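Local coordinates for protein nucleoporin nup120 (Schizosaccharomyces pombe, PDB 4GQ2) that serves as a structural component of the nuclear pore complex, belonging to its npc107-120 subcomplex, in which it interacts with nup107, at residues L580-H585 / E694-L699; L600-V604 / L726-R730. One frame throughout, in Å; residues are numbered along the deposited sequence.

Both contacts lie in the mainly helical part of the chain, their centres 15 Å apart, and meet around helix 672-703. Interaction 1 seats the end of helix 571-585 on that helix; interaction 2 sets the next helix in the chain, 590-605, against helix 719-739. E694 links them: OE1 accepts from H585 of interaction 1, whereas its OE2 lies 2.8 Å from NE1 of W729 in interaction 2, a probable hydrogen bond. Apolar packing continues the join, with E694 CG 4.0 Å from L600 CD1, I697 CD1 4.1 Å from L726 CD2 and I697 CG2 4.2 Å from L600 CD2. The segments of the two contacts alternate along the sequence.

Interaction 1 (L580-H585 / E694-L699); sequences LGRSLH and EGFIFL
Two alpha-helical segments, the C-terminal end of helix 571-585 and residues 694-699 within helix 672-703, cross at right angles (signed angle 90°) with their axes only 7.9 Å apart. Such closeness is eased by a glycine on each helix at the crossing: the CA atoms of G581 and G695 stand 4.3 Å apart, and G581 O is 3.7 Å from G695 CA. A CB on G695 would come within 3.0 Å of G581 O, a clash; one on G581 would fit only tightly, 3.6 Å from G695 C.

Larger side chains fill the hollows flanking this point. L584, chi1 t and chi2 p, drops onto the facing helix, its CD2 lying 3.6 Å from F698 CB and 3.9 Å from L699 CD1. L699, also t and p, bends its end back, so that its CD2 comes 4.2 Å from G581 N, filling space beside the glycine, and its CD1 4.4 Å from L580 CB. F698, chi1 m, rises next to H585; the two rings lie 21° from parallel but are slid apart, with centroids 5.1 Å apart and little overlap. L636 of helix 630-641 touches both L580 and L699.

H585, chi1 t, reaches past G695 to E694, chi1 m, where NE2 donates to OE1 at 2.8 Å and 175°. A buried carboxylate is costly unless its oxygens are satisfied: here OE1 takes the imidazole NH, while OE2 is shared by a salt bridge to R597 and a hydrogen bond from NE1 of W729, a polar join beside the glycine crossing.

Interaction 2 (L600-V604 / L726-R730); sequences LRELV and LEDWR
The indole of W729 lies flat beneath L600: the CB of the leucine sits 3.6 Å from the centroid of the six-membered ring, 6° off its normal, a CH-pi contact, and L600 CD1 approaches W729 CE2 at 3.6 Å over the same ring system. With chi1 t and chi2 88°, W729 projects from helix 719-739 to helix 590-605, where its CZ3 comes within 3.5 Å of R601 N and, at the ring edge, 4.1 Å from V604 CG2. Its NE1 is hydrogen-bonded to E694 of helix 672-703, so a broad apolar face is used without leaving the polar nitrogen unsatisfied.

Both segments are alpha-helical. Their axes cross at -110°, 10.1 Å apart at closest approach, a spacing that leaves room for full side chains; the nearest CA atoms, of V604 and R730, are 6.5 Å apart. L726, chi1 m and chi2 t, turns its end into the gap, where its CD2 meets L603 CD2 at 3.8 Å, V604 CG1 at 3.9 Å and L600 CD2 at 4.0 Å. Compact V604 fits close to the facing backbone, its CG1 3.6 Å from L726 O and its CG2 3.9 Å from R730 CG.

At the margin a water bridges V604 O and R730 NH1, 3.0 Å from each. R730 NE pairs with E727 OE2 at 2.8 Å, a salt bridge within its own helix, while R730 NH2 has a second partner in D811. W835, from a loop, packs on R601, W729 and R730. The contact joins helices 590-605 and 719-739 by layered packing of crossed helices through apolar side chains, as seen in the helical domain of Nup120.

Interaction 1 (L580-H585 / E694-L699)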
loop_
_atom_site.group_PDB
_atom_site.type_symbol
_atom_site.label_atom_id
_atom_site.label_comp_id
_atom_site.label_asym_id
_atom_site.label_seq_id
_atom_site.Cartn_x
_atom_site.Cartn_y
_atom_site.Cartn_z
ATOM N N LEU A 580 6.894 -14.012 26.839
ATOM C CA LEU A 580 7.312 -15.299 26.275
ATOM C C LEU A 580 6.975 -15.402 24.779
ATOM O O LEU A 580 7.745 -15.966 24.001
ATOM C CB LEU A 580 6.686 -16.472 27.052
ATOM C CG LEU A 580 7.058 -16.731 28.523
ATOM C CD1 LEU A 580 6.331 -17.957 29.042
ATOM C CD2 LEU A 580 8.556 -16.911 28.723
ATOM N N GLY A 581 5.823 -14.855 24.389
ATOM C CA GLY A 581 5.420 -14.788 22.988
ATOM C C GLY A 581 6.289 -13.830 22.196
ATOM O O GLY A 581 6.776 -14.177 21.107
ATOM N N ARG A 582 6.496 -12.633 22.755
ATOM C CA ARG A 582 7.385 -11.629 22.170
ATOM C C ARG A 582 8.780 -12.186 21.898
ATOM O O ARG A 582 9.320 -11.991 20.813
ATOM C CB ARG A 582 7.532 -10.409 23.081
ATOM C CG ARG A 582 6.299 -9.540 23.236
ATOM C CD ARG A 582 6.662 -8.153 23.759
ATOM N NE ARG A 582 7.513 -8.169 24.954
ATOM C CZ ARG A 582 7.672 -7.138 25.782
ATOM N NH1 ARG A 582 7.025 -5.995 25.573
ATOM N NH2 ARG A 582 8.472 -7.247 26.832
ATOM N N SER A 583 9.358 -12.869 22.884
ATOM C CA SER A 583 10.730 -13.332 22.767
ATOM C C SER A 583 10.864 -14.525 21.833
ATOM O O SER A 583 11.901 -14.701 21.200
ATOM C CB SER A 583 11.339 -13.619 24.142
ATOM O OG SER A 583 10.648 -14.653 24.797
ATOM N N LEU A 584 9.808 -15.328 21.737
ATOM C CA LEU A 584 9.749 -16.404 20.743
ATOM C C LEU A 584 9.681 -15.826 19.330
ATOM O O LEU A 584 10.417 -16.263 18.439
ATOM C CB LEU A 584 8.545 -17.309 20.999
ATOM C CG LEU A 584 8.319 -18.558 20.145
ATOM C CD1 LEU A 584 9.548 -19.444 20.108
ATOM C CD2 LEU A 584 7.141 -19.339 20.714
ATOM N N HIS A 585 8.808 -14.838 19.132
ATOM C CA HIS A 585 8.733 -14.142 17.843
ATOM C C HIS A 585 10.088 -13.653 17.400
ATOM O O HIS A 585 10.467 -13.810 16.234
ATOM C CB HIS A 585 7.750 -12.984 17.899
ATOM C CG HIS A 585 7.231 -12.572 16.548
ATOM N ND1 HIS A 585 7.971 -11.864 15.671
ATOM C CD2 HIS A 585 6.008 -12.810 15.927
ATOM C CE1 HIS A 585 7.256 -11.651 14.552
ATOM N NE2 HIS A 585 6.056 -12.233 14.707
ATOM N N GLU A 694 0.970 -13.325 16.098
ATOM C CA GLU A 694 1.913 -14.345 15.666
ATOM C C GLU A 694 2.647 -14.974 16.847
ATOM O O GLU A 694 2.788 -16.203 16.917
ATOM C CB GLU A 694 2.895 -13.776 14.635
ATOM C CG GLU A 694 2.283 -13.628 13.246
ATOM C CD GLU A 694 3.043 -12.676 12.341
ATOM O OE1 GLU A 694 4.080 -12.132 12.775
ATOM O OE2 GLU A 694 2.599 -12.475 11.187
ATOM N N GLY A 695 3.110 -14.138 17.774
ATOM C CA GLY A 695 3.801 -14.633 18.962
ATOM C C GLY A 695 2.974 -15.678 19.701
ATOM O O GLY A 695 3.500 -16.711 20.117
ATOM N N PHE A 696 1.675 -15.410 19.846
ATOM C CA PHE A 696 0.753 -16.317 20.532
ATOM C C PHE A 696 0.556 -17.612 19.746
ATOM O O PHE A 696 0.648 -18.708 20.311
ATOM C CB PHE A 696 -0.593 -15.632 20.811
ATOM C CG PHE A 696 -0.530 -14.561 21.867
ATOM C CD1 PHE A 696 -0.054 -14.844 23.143
ATOM C CD2 PHE A 696 -0.966 -13.272 21.592
ATOM C CE1 PHE A 696 0.000 -13.856 24.115
ATOM C CE2 PHE A 696 -0.915 -12.277 22.562
ATOM C CZ PHE A 696 -0.433 -12.570 23.824
ATOM N N ILE A 697 0.296 -17.477 18.446
ATOM C CA ILE A 697 0.249 -18.628 17.541
ATOM C C ILE A 697 1.519 -19.466 17.672
ATOM O O ILE A 697 1.434 -20.688 17.801
ATOM C CB ILE A 697 0.014 -18.217 16.062
ATOM C CG1 ILE A 697 -1.394 -17.638 15.885
ATOM C CG2 ILE A 697 0.215 -19.405 15.127
ATOM C CD1 ILE A 697 -1.638 -16.960 14.548
ATOM N N PHE A 698 2.686 -18.820 17.664
ATOM C CA PHE A 698 3.955 -19.555 17.800
ATOM C C PHE A 698 3.979 -20.318 19.124
ATOM O O PHE A 698 4.407 -21.477 19.191
ATOM C CB PHE A 698 5.172 -18.624 17.764
ATOM C CG PHE A 698 5.352 -17.866 16.478
ATOM C CD1 PHE A 698 4.586 -18.142 15.353
ATOM C CD2 PHE A 698 6.340 -16.883 16.388
ATOM C CE1 PHE A 698 4.767 -17.422 14.180
ATOM C CE2 PHE A 698 6.534 -16.172 15.215
ATOM C CZ PHE A 698 5.743 -16.439 14.110
ATOM N N LEU A 699 3.516 -19.645 20.175
ATOM C CA LEU A 699 3.499 -20.201 21.520
ATOM C C LEU A 699 2.581 -21.422 21.616
ATOM O O LEU A 699 3.000 -22.486 22.080
ATOM C CB LEU A 699 3.080 -19.121 22.515
ATOM C CG LEU A 699 3.590 -19.192 23.953
ATOM C CD1 LEU A 699 5.108 -19.260 24.005
ATOM C CD2 LEU A 699 3.078 -17.978 24.708
#

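Interaction 2 (L600-V604 / L726-R730)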
loop_
_atom_site.group_PDB
_atom_site.type_symbol
_atom_site.label_atom_id
_atom_site.label_comp_id
_atom_site.label_asym_id
_atom_site.label_seq_id
_atom_site.Cartn_x
_atom_site.Cartn_y
_atom_site.Cartn_z
ATOM N N LEU A 600 0.736 -19.100 7.130
ATOM C CA LEU A 600 -0.477 -18.670 7.850
ATOM C C LEU A 600 -1.541 -18.228 6.866
ATOM O O LEU A 600 -2.724 -18.514 7.048
ATOM C CB LEU A 600 -0.186 -17.554 8.872
ATOM C CG LEU A 600 0.687 -17.916 10.077
ATOM C CD1 LEU A 600 1.075 -16.681 10.879
ATOM C CD2 LEU A 600 -0.027 -18.928 10.965
ATOM N N ARG A 601 -1.099 -17.550 5.813
ATOM C CA ARG A 601 -1.965 -17.160 4.703
ATOM C C ARG A 601 -2.631 -18.402 4.125
ATOM O O ARG A 601 -3.847 -18.442 3.945
ATOM C CB ARG A 601 -1.118 -16.481 3.631
ATOM C CG ARG A 601 -1.819 -15.456 2.764
ATOM C CD ARG A 601 -0.812 -14.830 1.812
ATOM N NE ARG A 601 0.269 -14.161 2.539
ATOM C CZ ARG A 601 1.563 -14.251 2.236
ATOM N NH1 ARG A 601 1.966 -14.998 1.221
ATOM N NH2 ARG A 601 2.462 -13.603 2.965
ATOM N N GLU A 602 -1.819 -19.426 3.870
ATOM C CA GLU A 602 -2.280 -20.689 3.311
ATOM C C GLU A 602 -3.288 -21.326 4.267
ATOM O O GLU A 602 -4.350 -21.803 3.855
ATOM C CB GLU A 602 -1.075 -21.602 3.100
ATOM C CG GLU A 602 -1.187 -22.598 1.966
ATOM C CD GLU A 602 0.145 -23.268 1.656
ATOM O OE1 GLU A 602 0.528 -23.315 0.463
ATOM O OE2 GLU A 602 0.817 -23.738 2.600
ATOM N N LEU A 603 -2.969 -21.278 5.551
ATOM C CA LEU A 603 -3.821 -21.831 6.595
ATOM C C LEU A 603 -5.206 -21.174 6.644
ATOM O O LEU A 603 -6.208 -21.863 6.825
ATOM C CB LEU A 603 -3.127 -21.682 7.948
ATOM C CG LEU A 603 -3.088 -22.880 8.889
ATOM C CD1 LEU A 603 -2.146 -23.941 8.336
ATOM C CD2 LEU A 603 -2.635 -22.441 10.273
ATOM N N VAL A 604 -5.260 -19.852 6.480
ATOM C CA VAL A 604 -6.521 -19.116 6.636
ATOM C C VAL A 604 -7.254 -18.876 5.320
ATOM O O VAL A 604 -8.371 -18.362 5.318
ATOM C CB VAL A 604 -6.349 -17.767 7.387
ATOM C CG1 VAL A 604 -5.713 -17.977 8.757
ATOM C CG2 VAL A 604 -5.556 -16.757 6.564
ATOM N N LEU A 726 -6.069 -17.096 14.617
ATOM C CA LEU A 726 -5.939 -17.236 13.176
ATOM C C LEU A 726 -6.888 -16.285 12.467
ATOM O O LEU A 726 -6.567 -15.741 11.405
ATOM C CB LEU A 726 -6.230 -18.672 12.735
ATOM C CG LEU A 726 -5.116 -19.716 12.762
ATOM C CD1 LEU A 726 -5.656 -21.035 12.226
ATOM C CD2 LEU A 726 -3.906 -19.268 11.951
ATOM N N GLU A 727 -8.055 -16.083 13.064
ATOM C CA GLU A 727 -9.043 -15.201 12.478
ATOM C C GLU A 727 -8.607 -13.746 12.612
ATOM O O GLU A 727 -8.754 -12.963 11.676
ATOM C CB GLU A 727 -10.411 -15.423 13.105
ATOM C CG GLU A 727 -11.530 -14.766 12.316
ATOM C CD GLU A 727 -11.454 -15.050 10.821
ATOM O OE1 GLU A 727 -11.593 -16.235 10.432
ATOM O OE2 GLU A 727 -11.264 -14.085 10.038
ATOM N N ASP A 728 -8.070 -13.398 13.780
ATOM C CA ASP A 728 -7.465 -12.098 14.001
ATOM C C ASP A 728 -6.327 -11.866 12.991
ATOM O O ASP A 728 -6.297 -10.847 12.289
ATOM C CB ASP A 728 -6.923 -12.023 15.432
ATOM C CG ASP A 728 -8.019 -11.827 16.471
ATOM O OD1 ASP A 728 -9.185 -11.593 16.095
ATOM O OD2 ASP A 728 -7.703 -11.894 17.676
ATOM N N TRP A 729 -5.405 -12.828 12.918
ATOM C CA TRP A 729 -4.280 -12.755 11.997
ATOM C C TRP A 729 -4.751 -12.451 10.616
ATOM O O TRP A 729 -4.198 -11.575 9.953
ATOM C CB TRP A 729 -3.460 -14.042 11.997
ATOM C CG TRP A 729 -2.181 -13.868 11.227
ATOM C CD1 TRP A 729 -0.956 -13.412 11.710
ATOM C CD2 TRP A 729 -1.968 -14.099 9.788
ATOM N NE1 TRP A 729 -0.019 -13.354 10.698
ATOM C CE2 TRP A 729 -0.560 -13.747 9.518
ATOM C CE3 TRP A 729 -2.774 -14.531 8.730
ATOM C CZ2 TRP A 729 -0.005 -13.838 8.240
ATOM C CZ3 TRP A 729 -2.202 -14.626 7.448
ATOM C CH2 TRP A 729 -0.851 -14.286 7.213
ATOM N N ARG A 730 -5.789 -13.162 10.180
ATOM C CA ARG A 730 -6.325 -13.009 8.834
ATOM C C ARG A 730 -6.738 -11.578 8.561
ATOM O O ARG A 730 -6.298 -10.992 7.583
ATOM C CB ARG A 730 -7.517 -13.942 8.604
ATOM C CG ARG A 730 -8.061 -13.869 7.191
ATOM C CD ARG A 730 -9.151 -14.900 6.959
ATOM N NE ARG A 730 -10.430 -14.352 7.362
ATOM C CZ ARG A 730 -11.385 -13.941 6.540
ATOM N NH1 ARG A 730 -11.259 -14.041 5.228
ATOM N NH2 ARG A 730 -12.489 -13.445 7.060
HETATM O O HOH W 1 -9.067 -15.735 3.990
#